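PDB 6T5Z: chitin-binding type-4 domain-containing protein from Photorhabdus laumondii subsp. laumondii, which is a copper-dependent lytic polysaccharide monooxygenase of family AA10, which probably cleaves chitin oxidatively. Local coordinates for residues G8-L13 / E20-C25; H50-G55 / A61-T66. One frame throughout, in Å; residues are numbered along the deposited sequence.

Both contacts belong to the long, largely loop-built excursion between strand 2-6 and strand 73-76 of this AA10 enzyme, which also holds helix 10-14, the short strand 36-38 and the 3-10 segment 61-63. They come in series: interaction 1 (8-13 with 20-25) closes before interaction 2 (50-55 with 61-66) opens, and their centres lie about 12 Å apart. R10 joins them. Its backbone carbonyl works in interaction 1, while its guanidinium reaches the residues of interaction 2, hydrogen-bonding Q65 and packing on A52. R10 thus bridges the two contacts, and its salt bridge to D168 ties them to strand 161-172.

Interaction 1 (G8-L13 / E20-C25); sequences GSRAFL and EQNMDC
The carbonyl of R10 is taken by the side-chain amide of N22, with ND2 of N22 3.1 Å from O of R10. This is where the loop after helix 10-14 turns back on the short helix, within the loop-rich region that AA10 monooxygenases insert between the early strands of their beta-sandwich. The bond follows a lone pair in the carbonyl plane and lies in the plane of the N22 amide, with a 154° angle at the hydrogen. On the other side of that amide, OD1 of N22 accepts from the backbone N of K71, so both ends are bonded and its rotation is fixed. With chi1 at -72°, CG of N22 lies beside its own backbone N, which turns the amide toward the helix.

Further along the helix, the backbone N of N22 donates to L13 O at 3.2 Å. The N-H points almost straight at the oxygen but arrives from well above the carbonyl plane, 66° out of it. L13 buries the most surface here: its CB packs against ND2 of N22 at 3.6 Å. Less certain is its CD2 methyl, against which the Q21 amide lies in one of two conformers.

At the start of the helix, S9 is the N-cap: its OG accepts from F12 N at 3.0 Å. The C14-C25 disulfide ties segment 20-25 to the last residue of helix 10-14. The guanidinium of R10 forms a salt bridge with D168 and a cation-pi contact with W70, and on the way there the R10 side chain runs past N22, its CG 3.7 Å from N22 ND2.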
# COMPACT_ATOMS: atom_id res chain seq x y z
N GLY A 8 -0.79 9.73 -0.78
CA GLY A 8 0.43 9.42 -0.06
C GLY A 8 0.29 8.18 0.81
O GLY A 8 -0.67 8.08 1.59
N SER A 9 1.21 7.23 0.68
CA SER A 9 1.13 6.01 1.47
C SER A 9 1.51 6.28 2.92
O SER A 9 2.08 7.32 3.26
CB SER A 9 2.03 4.93 0.90
OG SER A 9 3.39 5.22 1.22
N ARG A 10 1.22 5.29 3.77
CA ARG A 10 1.51 5.42 5.20
C ARG A 10 3.00 5.63 5.42
O ARG A 10 3.40 6.49 6.21
CB ARG A 10 1.00 4.19 5.94
CG ARG A 10 1.15 4.23 7.46
CD ARG A 10 0.71 2.93 8.08
NE ARG A 10 -0.73 2.73 7.95
CZ ARG A 10 -1.36 1.62 8.32
NH1 ARG A 10 -0.68 0.60 8.82
NH2 ARG A 10 -2.68 1.52 8.17
N ALA A 11 3.83 4.86 4.71
CA ALA A 11 5.28 5.03 4.80
C ALA A 11 5.74 6.36 4.21
O ALA A 11 6.63 7.02 4.77
CB ALA A 11 5.99 3.86 4.11
N PHE A 12 5.16 6.76 3.08
CA PHE A 12 5.53 8.03 2.48
C PHE A 12 5.26 9.18 3.44
O PHE A 12 6.09 10.08 3.60
CB PHE A 12 4.77 8.25 1.17
CG PHE A 12 4.89 9.65 0.64
CD1 PHE A 12 6.11 10.11 0.14
CD2 PHE A 12 3.82 10.53 0.68
CE1 PHE A 12 6.24 11.40 -0.34
CE2 PHE A 12 3.95 11.83 0.21
CZ PHE A 12 5.16 12.26 -0.31
N LEU A 13 4.10 9.16 4.11
CA LEU A 13 3.76 10.24 5.03
C LEU A 13 4.66 10.25 6.25
O LEU A 13 4.78 11.28 6.91
CB LEU A 13 2.29 10.12 5.44
CG LEU A 13 1.28 10.28 4.30
CD1 LEU A 13 -0.12 10.12 4.84
CD2 LEU A 13 1.43 11.62 3.61
N GLU A 20 6.35 14.37 7.37
CA GLU A 20 6.19 13.76 8.68
C GLU A 20 4.76 13.91 9.20
O GLU A 20 4.53 14.20 10.38
CB GLU A 20 7.21 14.33 9.68
CG GLU A 20 8.66 14.06 9.28
CD GLU A 20 9.38 15.30 8.79
OE1 GLU A 20 8.71 16.31 8.50
OE2 GLU A 20 10.63 15.27 8.69
N GLN A 21 3.80 13.72 8.30
CA GLN A 21 2.40 13.72 8.69
C GLN A 21 2.06 12.50 9.54
O GLN A 21 1.11 12.55 10.33
CB GLN A 21 1.51 13.80 7.45
CG GLN A 21 1.77 15.05 6.63
CD GLN A 21 0.98 15.10 5.34
OE1 GLN A 21 -0.25 15.19 5.35
NE2 GLN A 21 1.68 15.03 4.21
N ASN A 22 2.82 11.42 9.40
CA ASN A 22 2.85 10.33 10.36
C ASN A 22 4.16 10.44 11.12
O ASN A 22 5.21 10.72 10.53
CB ASN A 22 2.78 8.94 9.72
CG ASN A 22 1.42 8.62 9.16
OD1 ASN A 22 0.39 9.03 9.70
ND2 ASN A 22 1.39 7.86 8.05
N MET A 23 4.10 10.21 12.42
CA MET A 23 5.29 10.24 13.26
C MET A 23 5.43 8.93 14.00
O MET A 23 4.53 8.09 14.02
CB MET A 23 5.23 11.40 14.25
CG MET A 23 5.39 12.74 13.58
SD MET A 23 5.53 13.99 14.84
CE MET A 23 6.87 13.34 15.84
N ASP A 24 6.59 8.78 14.65
CA ASP A 24 6.93 7.58 15.42
C ASP A 24 6.91 6.32 14.55
O ASP A 24 6.41 5.27 14.97
CB ASP A 24 6.02 7.43 16.64
CG ASP A 24 6.69 6.67 17.77
OD1 ASP A 24 7.92 6.46 17.71
OD2 ASP A 24 5.98 6.27 18.73
N CYS A 25 7.51 6.43 13.36
CA CYS A 25 7.52 5.36 12.37
C CYS A 25 8.82 4.56 12.35
O CYS A 25 8.95 3.64 11.54
CB CYS A 25 7.29 5.95 10.98
SG CYS A 25 5.76 6.87 10.76

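Interaction 2 (H50-G55 / A61-T66); sequences HIASAG and ALDAQT
D63 pushes its carboxylate into the turn that runs from I51 to A54, and no residue of this contact buries more surface. OD2 of D63 receives the S53 hydroxyl on its syn lone pair, with OG of S53 only 2.6 Å away. OD1 of D63 takes the backbone N of S53 at 3.1 Å, also from the syn side though 32° out of the carboxylate plane. One serine thus donates to both oxygens: its chi1 of 57° sets OG between the backbone N and the carbonyl carbon, on the side where the backbone N-H already meets the carboxylate.

Water 1 extends the grip: it donates to OD1 of D63 at 2.7 Å and accepts from the backbone N of A52. The ring of H50 stands at 89° to the carboxylate plane, and its ND1 adds a weak bond to OD2 of D63.

A52 and L62 pack beside it. CB of A52 meets CB of L62 at 3.8 Å, and each side chain also lies against the other's carbonyl oxygen: CB of A52 is 3.3 Å from O of L62, and CD1 of L62 is 3.5 Å from O of A52. The turn is a type I beta turn, closed by A54 N on I51 O; an acidic side chain from the 3-10 segment 61-63 ties it to the next part of the loop between strand 36-38 and strand 73-76. L62 also touches C14 of helix 10-14, and the S53 side chain sits about 11 Å from a bound copper. So many donors on one carboxylate would favour its ionised form and hold it in a single orientation.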
# COMPACT_ATOMS: atom_id res chain seq x y z
N HIS A 50 1.47 -8.27 9.98
CA HIS A 50 2.73 -7.67 9.55
C HIS A 50 2.68 -7.34 8.07
O HIS A 50 3.70 -7.36 7.37
CB HIS A 50 3.90 -8.59 9.86
CG HIS A 50 3.97 -9.01 11.30
ND1 HIS A 50 4.64 -8.28 12.25
CD2 HIS A 50 3.44 -10.08 11.94
CE1 HIS A 50 4.53 -8.88 13.42
NE2 HIS A 50 3.81 -9.98 13.26
N ILE A 51 1.48 -7.03 7.57
CA ILE A 51 1.32 -6.68 6.17
C ILE A 51 1.90 -5.30 5.89
O ILE A 51 2.67 -5.11 4.94
CB ILE A 51 -0.16 -6.78 5.77
CG1 ILE A 51 -0.61 -8.24 5.81
CG2 ILE A 51 -0.39 -6.20 4.40
CD1 ILE A 51 -2.08 -8.42 5.66
N ALA A 52 1.58 -4.32 6.75
CA ALA A 52 2.06 -2.95 6.53
C ALA A 52 3.57 -2.83 6.63
O ALA A 52 4.16 -2.00 5.94
CB ALA A 52 1.38 -2.00 7.52
N SER A 53 4.21 -3.63 7.49
CA SER A 53 5.66 -3.63 7.61
C SER A 53 6.35 -4.51 6.58
O SER A 53 7.58 -4.62 6.61
CB SER A 53 6.09 -4.09 9.01
OG SER A 53 5.57 -5.37 9.30
N ALA A 54 5.60 -5.14 5.68
CA ALA A 54 6.13 -6.16 4.76
C ALA A 54 6.89 -7.24 5.51
O ALA A 54 7.86 -7.81 4.99
CB ALA A 54 7.02 -5.54 3.67
N GLY A 55 6.46 -7.54 6.74
CA GLY A 55 7.13 -8.54 7.55
C GLY A 55 8.56 -8.22 7.94
O GLY A 55 9.30 -9.14 8.32
N ALA A 61 6.58 -0.53 13.34
CA ALA A 61 5.70 0.56 13.77
C ALA A 61 4.48 0.68 12.86
O ALA A 61 3.40 1.07 13.32
CB ALA A 61 6.46 1.88 13.81
N LEU A 62 4.63 0.35 11.58
CA LEU A 62 3.52 0.47 10.65
C LEU A 62 2.40 -0.53 10.94
O LEU A 62 1.30 -0.36 10.41
CB LEU A 62 3.99 0.27 9.21
CG LEU A 62 5.02 1.29 8.71
CD1 LEU A 62 5.37 1.01 7.25
CD2 LEU A 62 4.49 2.70 8.87
N ASP A 63 2.65 -1.55 11.75
CA ASP A 63 1.64 -2.57 11.98
C ASP A 63 0.63 -2.17 13.04
O ASP A 63 -0.37 -2.88 13.23
CB ASP A 63 2.33 -3.89 12.36
CG ASP A 63 3.10 -4.48 11.21
OD1 ASP A 63 2.63 -4.35 10.05
OD2 ASP A 63 4.18 -5.06 11.44
N ALA A 64 0.85 -1.05 13.73
CA ALA A 64 -0.17 -0.55 14.63
C ALA A 64 -1.44 -0.28 13.84
O ALA A 64 -1.38 0.16 12.69
CB ALA A 64 0.32 0.73 15.31
N GLN A 65 -2.60 -0.56 14.45
CA GLN A 65 -3.87 -0.34 13.76
C GLN A 65 -4.91 0.11 14.79
O GLN A 65 -5.42 -0.69 15.58
CB GLN A 65 -4.34 -1.59 13.01
CG GLN A 65 -5.51 -1.32 12.09
CD GLN A 65 -5.25 -0.16 11.14
OE1 GLN A 65 -4.30 -0.18 10.36
NE2 GLN A 65 -6.10 0.86 11.21
N THR A 66 -5.19 1.41 14.78
CA THR A 66 -6.30 2.01 15.51
C THR A 66 -6.91 3.07 14.61
O THR A 66 -6.29 3.53 13.65
CB THR A 66 -5.89 2.66 16.84
OG1 THR A 66 -5.11 3.83 16.56
CG2 THR A 66 -5.06 1.70 17.70
O HOH W 1 0.17 -5.13 9.22